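Local coordinates for DUF4875 domain-containing protein (Desulfovibrio piger, PDB 4LG3) that is of unknown function but carries a DUF4875 domain, a family placed in the CamS-like clan, at residues Arg151-Ile156 / Glu165-Asn170; Arg30-Glu35 / Ser82-Ala87. All blocks are in the same frame, centred on the assembly; numbering follows the deposited sequence.

Contact 1 of 2, residues Arg151-Ile156 / Glu165-Asn170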
ATOM      1  N   ARG A 151      -2.587  23.032  12.725  1.00 77.75           N
ATOM      2  CA  ARG A 151      -1.647  22.913  13.835  1.00 78.03           C
ATOM      3  C   ARG A 151      -0.716  21.702  13.675  1.00 77.10           C
ATOM      4  O   ARG A 151       0.455  21.812  14.045  1.00 78.01           O
ATOM      5  CB  ARG A 151      -2.390  22.867  15.183  1.00 80.61           C
ATOM      6  CG  ARG A 151      -2.564  24.261  15.788  1.00 92.00           C
ATOM      7  CD  ARG A 151      -3.354  24.287  17.078  1.00106.24           C
ATOM      8  NE  ARG A 151      -3.711  25.660  17.452  1.00126.24           N
ATOM      9  CZ  ARG A 151      -4.927  26.193  17.321  1.00143.35           C
ATOM     10  NH1 ARG A 151      -5.929  25.467  16.835  1.00128.52           N
ATOM     11  NH2 ARG A 151      -5.149  27.451  17.681  1.00131.93           N
ATOM     12  N   LEU A 152      -1.212  20.561  13.132  1.00 68.20           N
ATOM     13  CA  LEU A 152      -0.369  19.379  12.916  1.00 64.88           C
ATOM     14  C   LEU A 152       0.657  19.652  11.812  1.00 70.26           C
ATOM     15  O   LEU A 152       1.831  19.326  12.005  1.00 70.37           O
ATOM     16  CB  LEU A 152      -1.187  18.113  12.597  1.00 61.33           C
ATOM     17  CG  LEU A 152      -0.406  16.791  12.399  1.00 61.41           C
ATOM     18  CD1 LEU A 152       0.543  16.493  13.563  1.00 61.34           C
ATOM     19  CD2 LEU A 152      -1.343  15.639  12.183  1.00 58.50           C
ATOM     20  N   LYS A 153       0.220  20.266  10.680  1.00 67.34           N
ATOM     21  CA  LYS A 153       1.084  20.655   9.560  1.00 67.76           C
ATOM     22  C   LYS A 153       2.213  21.597  10.045  1.00 74.84           C
ATOM     23  O   LYS A 153       3.367  21.412   9.654  1.00 74.67           O
ATOM     24  CB  LYS A 153       0.278  21.346   8.431  1.00 70.85           C
ATOM     25  CG  LYS A 153      -0.483  20.411   7.498  1.00 76.57           C
ATOM     26  CD  LYS A 153      -1.154  21.184   6.344  1.00 82.71           C
ATOM     27  CE  LYS A 153      -2.123  20.322   5.551  1.00 89.09           C
ATOM     28  NZ  LYS A 153      -1.932  20.441   4.077  1.00 88.87           N
ATOM     29  N   ALA A 154       1.877  22.580  10.913  1.00 73.40           N
ATOM     30  CA  ALA A 154       2.823  23.559  11.461  1.00 76.23           C
ATOM     31  C   ALA A 154       3.878  22.925  12.391  1.00 80.65           C
ATOM     32  O   ALA A 154       5.052  23.295  12.309  1.00 80.90           O
ATOM     33  CB  ALA A 154       2.077  24.646  12.208  1.00 79.81           C
ATOM     34  N   ALA A 155       3.464  21.985  13.271  1.00 76.14           N
ATOM     35  CA  ALA A 155       4.357  21.307  14.211  1.00 75.78           C
ATOM     36  C   ALA A 155       5.352  20.400  13.479  1.00 77.91           C
ATOM     37  O   ALA A 155       6.501  20.304  13.915  1.00 78.96           O
ATOM     38  CB  ALA A 155       3.548  20.504  15.214  1.00 75.81           C
ATOM     39  N   ILE A 156       4.917  19.741  12.365  1.00 71.06           N
ATOM     40  CA  ILE A 156       5.794  18.870  11.564  1.00 68.12           C
ATOM     41  C   ILE A 156       6.780  19.778  10.832  1.00 72.07           C
ATOM     42  O   ILE A 156       7.982  19.531  10.870  1.00 70.95           O
ATOM     43  CB  ILE A 156       5.018  17.883  10.619  1.00 67.70           C
ATOM     44  CG1 ILE A 156       4.146  16.896  11.435  1.00 65.20           C
ATOM     45  CG2 ILE A 156       5.979  17.093   9.702  1.00 66.62           C
ATOM     46  CD1 ILE A 156       3.015  16.254  10.671  1.00 57.13           C
ATOM     47  N   GLU A 165       3.194  23.786   3.681  1.00 76.94           N
ATOM     48  CA  GLU A 165       2.489  23.447   2.441  1.00 75.68           C
ATOM     49  C   GLU A 165       3.087  22.163   1.788  1.00 76.69           C
ATOM     50  O   GLU A 165       2.491  21.604   0.858  1.00 73.60           O
ATOM     51  CB  GLU A 165       2.447  24.637   1.459  1.00 79.53           C
ATOM     52  CG  GLU A 165       3.800  25.139   0.980  1.00 90.79           C
ATOM     53  CD  GLU A 165       3.719  26.317   0.029  1.00109.08           C
ATOM     54  OE1 GLU A 165       3.029  26.201  -1.010  1.00 96.08           O
ATOM     55  OE2 GLU A 165       4.350  27.358   0.322  1.00102.46           O
ATOM     56  N   LYS A 166       4.240  21.703   2.313  1.00 72.85           N
ATOM     57  CA  LYS A 166       4.929  20.484   1.905  1.00 70.77           C
ATOM     58  C   LYS A 166       4.549  19.327   2.862  1.00 71.28           C
ATOM     59  O   LYS A 166       4.943  18.192   2.618  1.00 69.13           O
ATOM     60  CB  LYS A 166       6.459  20.718   1.893  1.00 75.85           C
ATOM     61  CG  LYS A 166       7.134  20.566   0.528  1.00101.57           C
ATOM     62  CD  LYS A 166       7.458  19.093   0.188  1.00116.79           C
ATOM     63  CE  LYS A 166       8.169  18.903  -1.140  1.00129.50           C
ATOM     64  NZ  LYS A 166       8.434  17.460  -1.423  1.00132.77           N
ATOM     65  N   VAL A 167       3.760  19.617   3.934  1.00 66.52           N
ATOM     66  CA  VAL A 167       3.331  18.645   4.948  1.00 63.89           C
ATOM     67  C   VAL A 167       1.903  18.133   4.652  1.00 67.94           C
ATOM     68  O   VAL A 167       0.937  18.887   4.709  1.00 69.39           O
ATOM     69  CB  VAL A 167       3.445  19.216   6.398  1.00 68.56           C
ATOM     70  CG1 VAL A 167       2.881  18.251   7.437  1.00 66.27           C
ATOM     71  CG2 VAL A 167       4.885  19.572   6.739  1.00 69.97           C
HETATM   72  N   MSE A 168       1.791  16.831   4.365  1.00 63.42           N
HETATM   73  CA  MSE A 168       0.547  16.110   4.099  1.00 60.85           C
HETATM   74  C   MSE A 168       0.782  14.630   4.242  1.00 60.23           C
HETATM   75  O   MSE A 168       1.909  14.157   4.034  1.00 60.27           O
HETATM   76  CB  MSE A 168      -0.028  16.429   2.720  1.00 63.59           C
HETATM   77  CG  MSE A 168       0.837  15.956   1.560  1.00 70.85           C
HETATM   78 SE   MSE A 168       0.465  17.082   0.044  0.75 81.94          SE
HETATM   79  CE  MSE A 168       1.461  18.640   0.574  1.00 81.28           C
ATOM     80  N   LEU A 169      -0.280  13.898   4.610  1.00 52.11           N
ATOM     81  CA  LEU A 169      -0.228  12.464   4.779  1.00 48.04           C
ATOM     82  C   LEU A 169      -0.159  11.783   3.410  1.00 54.54           C
ATOM     83  O   LEU A 169       0.625  10.844   3.239  1.00 53.35           O
ATOM     84  CB  LEU A 169      -1.433  11.955   5.610  1.00 45.90           C
ATOM     85  CG  LEU A 169      -1.588  10.409   5.791  1.00 46.07           C
ATOM     86  CD1 LEU A 169      -0.365   9.754   6.501  1.00 44.01           C
ATOM     87  CD2 LEU A 169      -2.886  10.061   6.445  1.00 44.05           C
ATOM     88  N   ASN A 170      -0.979  12.258   2.446  1.00 53.40           N
ATOM     89  CA  ASN A 170      -1.091  11.662   1.125  1.00 52.45           C
ATOM     90  C   ASN A 170      -0.576  12.639   0.031  1.00 56.38           C
ATOM     91  O   ASN A 170      -1.365  13.406  -0.543  1.00 57.09           O
ATOM     92  CB  ASN A 170      -2.547  11.217   0.876  1.00 53.67           C
ATOM     93  CG  ASN A 170      -2.677   9.913   0.119  1.00 83.80           C
ATOM     94  OD1 ASN A 170      -1.848   9.547  -0.731  1.00 71.78           O
ATOM     95  ND2 ASN A 170      -3.732   9.179   0.423  1.00 81.28           N
TER
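K153 and I156, three residues apart on helix 149-160, take hold of V167 in the loop that follows this helix and passes across it, nearly at right angles to 151-156. The contact is thus a loop packed on a helix: a 3-10 turn at E165-K166 leads into V167, whose backbone is already extended and whose side chain faces the helix. L152 faces helix 125-137 without contacting the loop, and both L152 and I156 touch W134 there. K153 comes first on the loop side. Its CG lies anti to the carbonyl carbon (chi1 -80°), and the chain then runs alongside the V167 carbonyl: K153 CG, CD and CE each lie about 3.5 Å from V167 O before the ammonium group reaches it. The hydrogen bond from K153 NZ to V167 O is weak, at 3.3 Å. Side by side, K153 and V167 point in opposite directions, with K153 CG 4.0 Å from V167 CG1. The helix backbone takes part as well: V167 CG1 is 3.7 Å from K153 CA, and V167 CG2 is 3.8 Å from K153 O. One turn further on, I156 covers the rest of the isopropyl group with both branches, in a buried, apolar setting; I156 also touches L133 of helix 125-137. L169 O, two residues past V167, accepts a hydrogen bond from Q131 NE2 and ties the loop to helix 125-137. With V167 CG1 anti to its own backbone N (chi1 175°), that methyl is carried in between K153 and I156, ending 3.8 Å from I156 CD1; V167 CG2 sits 4.0 Å from I156 CG2.

Contact 2 of 2, residues Arg30-Glu35 / Ser82-Ala87; sequences RIVLVE and SQPGPA
A methyl-on-peptide contact, small and partly buried, joins the middle of strand 26-36 to the loop that follows strand 75-81, near the centre of the chain. V32 supplies the methyl: its CG1 stands over the face of the Q83-P84 peptide, 3.5 Å from Q83 C and 3.6 Å from P84 N. Set anti to the carbonyl carbon of V32 (chi1 -68°), CG1 is the branch that reaches the loop. The pyrrolidine ring adds a looser apolar touch, P84 CD being 4.1 Å from V32 CG1, and the same ring also rests on A44 of strand 42-44. Strands 26-36 and 75-81 are parallel neighbours in the mixed sheet, linked by a crossover connection through helix 53-71, with strand 42-44 on the way. I31 bonds to T79 and D81 through its backbone, so the loop begins just where this pairing stops, and it then rises from the sheet on the side to which V32 points. No direct hydrogen bond links the two segments. A water instead sits between backbone carbonyls, 2.9 Å from L33 O and, weakly, 3.4 Å from S82 O. Both polar side chains at the start of the loop turn to other partners: S82 OG bonds to Q131 OE1 and T91 N, while Q83 points away from the strand and its NE2 is bonded to L128 O of helix 125-137.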
ATOM      1  N   ARG A  30      -1.594  -7.249   3.210  1.00 35.16           N
ATOM      2  CA  ARG A  30      -0.955  -5.923   3.165  1.00 33.38           C
ATOM      3  C   ARG A  30       0.524  -6.156   3.044  1.00 38.59           C
ATOM      4  O   ARG A  30       1.093  -6.947   3.805  1.00 39.22           O
ATOM      5  CB  ARG A  30      -1.273  -5.077   4.391  1.00 31.26           C
ATOM      6  CG  ARG A  30      -2.758  -4.849   4.636  1.00 32.77           C
ATOM      7  CD  ARG A  30      -2.941  -3.673   5.573  1.00 42.19           C
ATOM      8  NE  ARG A  30      -2.832  -2.392   4.859  1.00 46.35           N
ATOM      9  CZ  ARG A  30      -3.869  -1.658   4.471  1.00 51.17           C
ATOM     10  NH1 ARG A  30      -5.106  -2.045   4.751  1.00 36.42           N
ATOM     11  NH2 ARG A  30      -3.677  -0.511   3.838  1.00 38.62           N
ATOM     12  N   ILE A  31       1.155  -5.509   2.061  1.00 35.01           N
ATOM     13  CA  ILE A  31       2.582  -5.664   1.824  1.00 34.17           C
ATOM     14  C   ILE A  31       3.243  -4.295   1.859  1.00 39.79           C
ATOM     15  O   ILE A  31       2.560  -3.269   1.767  1.00 40.95           O
ATOM     16  CB  ILE A  31       2.881  -6.449   0.495  1.00 36.37           C
ATOM     17  CG1 ILE A  31       2.353  -5.731  -0.753  1.00 34.53           C
ATOM     18  CG2 ILE A  31       2.404  -7.936   0.584  1.00 37.58           C
ATOM     19  CD1 ILE A  31       2.989  -6.182  -2.097  1.00 41.18           C
ATOM     20  N   VAL A  32       4.577  -4.282   2.013  1.00 35.54           N
ATOM     21  CA  VAL A  32       5.410  -3.070   1.957  1.00 34.92           C
ATOM     22  C   VAL A  32       6.637  -3.382   1.094  1.00 41.11           C
ATOM     23  O   VAL A  32       7.061  -4.546   1.025  1.00 40.05           O
ATOM     24  CB  VAL A  32       5.852  -2.475   3.343  1.00 37.41           C
ATOM     25  CG1 VAL A  32       4.676  -1.908   4.128  1.00 36.74           C
ATOM     26  CG2 VAL A  32       6.656  -3.480   4.177  1.00 36.96           C
ATOM     27  N   LEU A  33       7.244  -2.327   0.506  1.00 39.33           N
ATOM     28  CA  LEU A  33       8.480  -2.448  -0.244  1.00 40.02           C
ATOM     29  C   LEU A  33       9.640  -2.527   0.716  1.00 45.07           C
ATOM     30  O   LEU A  33       9.687  -1.760   1.687  1.00 46.13           O
ATOM     31  CB  LEU A  33       8.688  -1.277  -1.205  1.00 40.46           C
ATOM     32  CG  LEU A  33       7.691  -1.101  -2.329  1.00 43.93           C
ATOM     33  CD1 LEU A  33       8.089   0.080  -3.181  1.00 44.71           C
ATOM     34  CD2 LEU A  33       7.521  -2.392  -3.165  1.00 42.06           C
ATOM     35  N   VAL A  34      10.580  -3.440   0.450  1.00 40.12           N
ATOM     36  CA  VAL A  34      11.765  -3.604   1.295  1.00 39.87           C
ATOM     37  C   VAL A  34      13.051  -3.515   0.481  1.00 45.15           C
ATOM     38  O   VAL A  34      13.048  -3.618  -0.751  1.00 44.28           O
ATOM     39  CB  VAL A  34      11.749  -4.914   2.131  1.00 42.51           C
ATOM     40  CG1 VAL A  34      10.561  -4.936   3.093  1.00 41.55           C
ATOM     41  CG2 VAL A  34      11.776  -6.158   1.240  1.00 41.36           C
ATOM     42  N   GLU A  35      14.164  -3.327   1.192  1.00 44.28           N
ATOM     43  CA  GLU A  35      15.504  -3.353   0.590  1.00 45.66           C
ATOM     44  C   GLU A  35      16.492  -3.900   1.593  1.00 49.53           C
ATOM     45  O   GLU A  35      16.186  -3.930   2.778  1.00 46.78           O
ATOM     46  CB  GLU A  35      15.931  -1.958   0.085  1.00 47.40           C
ATOM     47  CG  GLU A  35      16.156  -0.933   1.180  1.00 54.95           C
ATOM     48  CD  GLU A  35      16.507   0.445   0.670  1.00 75.13           C
ATOM     49  OE1 GLU A  35      17.372   0.550  -0.227  1.00 78.78           O
ATOM     50  OE2 GLU A  35      15.917   1.426   1.173  1.00 73.61           O
ATOM     51  N   SER A  82       2.791   2.488   1.729  1.00 39.47           N
ATOM     52  CA  SER A  82       3.983   3.339   1.580  1.00 41.04           C
ATOM     53  C   SER A  82       5.106   2.930   2.527  1.00 46.63           C
ATOM     54  O   SER A  82       6.278   3.138   2.215  1.00 49.12           O
ATOM     55  CB  SER A  82       3.633   4.805   1.800  1.00 43.90           C
ATOM     56  OG  SER A  82       3.060   5.015   3.081  1.00 50.39           O
ATOM     57  N   GLN A  83       4.749   2.348   3.670  1.00 41.62           N
ATOM     58  CA  GLN A  83       5.677   1.906   4.698  1.00 41.85           C
ATOM     59  C   GLN A  83       4.926   1.196   5.830  1.00 43.42           C
ATOM     60  O   GLN A  83       3.707   1.353   5.935  1.00 41.63           O
ATOM     61  CB  GLN A  83       6.442   3.132   5.264  1.00 45.04           C
ATOM     62  CG  GLN A  83       5.574   4.162   5.995  1.00 49.88           C
ATOM     63  CD  GLN A  83       6.354   5.332   6.485  1.00 58.64           C
ATOM     64  OE1 GLN A  83       7.534   5.260   6.822  1.00 67.77           O
ATOM     65  NE2 GLN A  83       5.718   6.445   6.515  1.00 57.22           N
ATOM     66  N   PRO A  84       5.611   0.447   6.729  1.00 39.22           N
ATOM     67  CA  PRO A  84       4.899  -0.087   7.915  1.00 38.17           C
ATOM     68  C   PRO A  84       4.420   1.075   8.799  1.00 44.01           C
ATOM     69  O   PRO A  84       5.039   2.130   8.833  1.00 44.94           O
ATOM     70  CB  PRO A  84       5.969  -0.916   8.639  1.00 38.81           C
ATOM     71  CG  PRO A  84       7.060  -1.097   7.658  1.00 43.03           C
ATOM     72  CD  PRO A  84       7.048   0.113   6.782  1.00 39.37           C
ATOM     73  N   GLY A  85       3.335   0.889   9.505  1.00 40.85           N
ATOM     74  CA  GLY A  85       2.836   1.935  10.380  1.00 41.87           C
ATOM     75  C   GLY A  85       1.355   1.860  10.675  1.00 43.94           C
ATOM     76  O   GLY A  85       0.660   0.999  10.132  1.00 41.72           O
ATOM     77  N   PRO A  86       0.839   2.775  11.525  1.00 41.96           N
ATOM     78  CA  PRO A  86      -0.616   2.772  11.815  1.00 42.59           C
ATOM     79  C   PRO A  86      -1.429   3.249  10.600  1.00 49.20           C
ATOM     80  O   PRO A  86      -0.849   3.650   9.593  1.00 49.87           O
ATOM     81  CB  PRO A  86      -0.743   3.722  13.016  1.00 45.22           C
ATOM     82  CG  PRO A  86       0.430   4.641  12.890  1.00 49.35           C
ATOM     83  CD  PRO A  86       1.541   3.856  12.251  1.00 43.46           C
ATOM     84  N   ALA A  87      -2.765   3.216  10.691  1.00 46.48           N
ATOM     85  CA  ALA A  87      -3.680   3.608   9.615  1.00 45.43           C
ATOM     86  C   ALA A  87      -3.348   4.969   9.003  1.00 50.76           C
ATOM     87  O   ALA A  87      -3.414   5.112   7.786  1.00 51.71           O
ATOM     88  CB  ALA A  87      -5.111   3.627  10.138  1.00 46.47           C
TER
HETATM   89  O   HOH W   1       7.843   0.211   2.749  1.00 46.00           O

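In the fold
Contact 2 closes before contact 1 opens, and their centres are 20 Å apart, although their nearest atoms come within about 5 Å without touching. Contact 2 lies on the mixed sheet, its centre about 7 Å from the centre of the chain; contact 1 lies about 21 Å from that centre, among the helices at one end. Helix 125-137 touches both. Q131 makes the link most directly, being shared by the two loops, one end of its side-chain amide for each. The helical end is thus joined to the sheet through loops gathered round one helix.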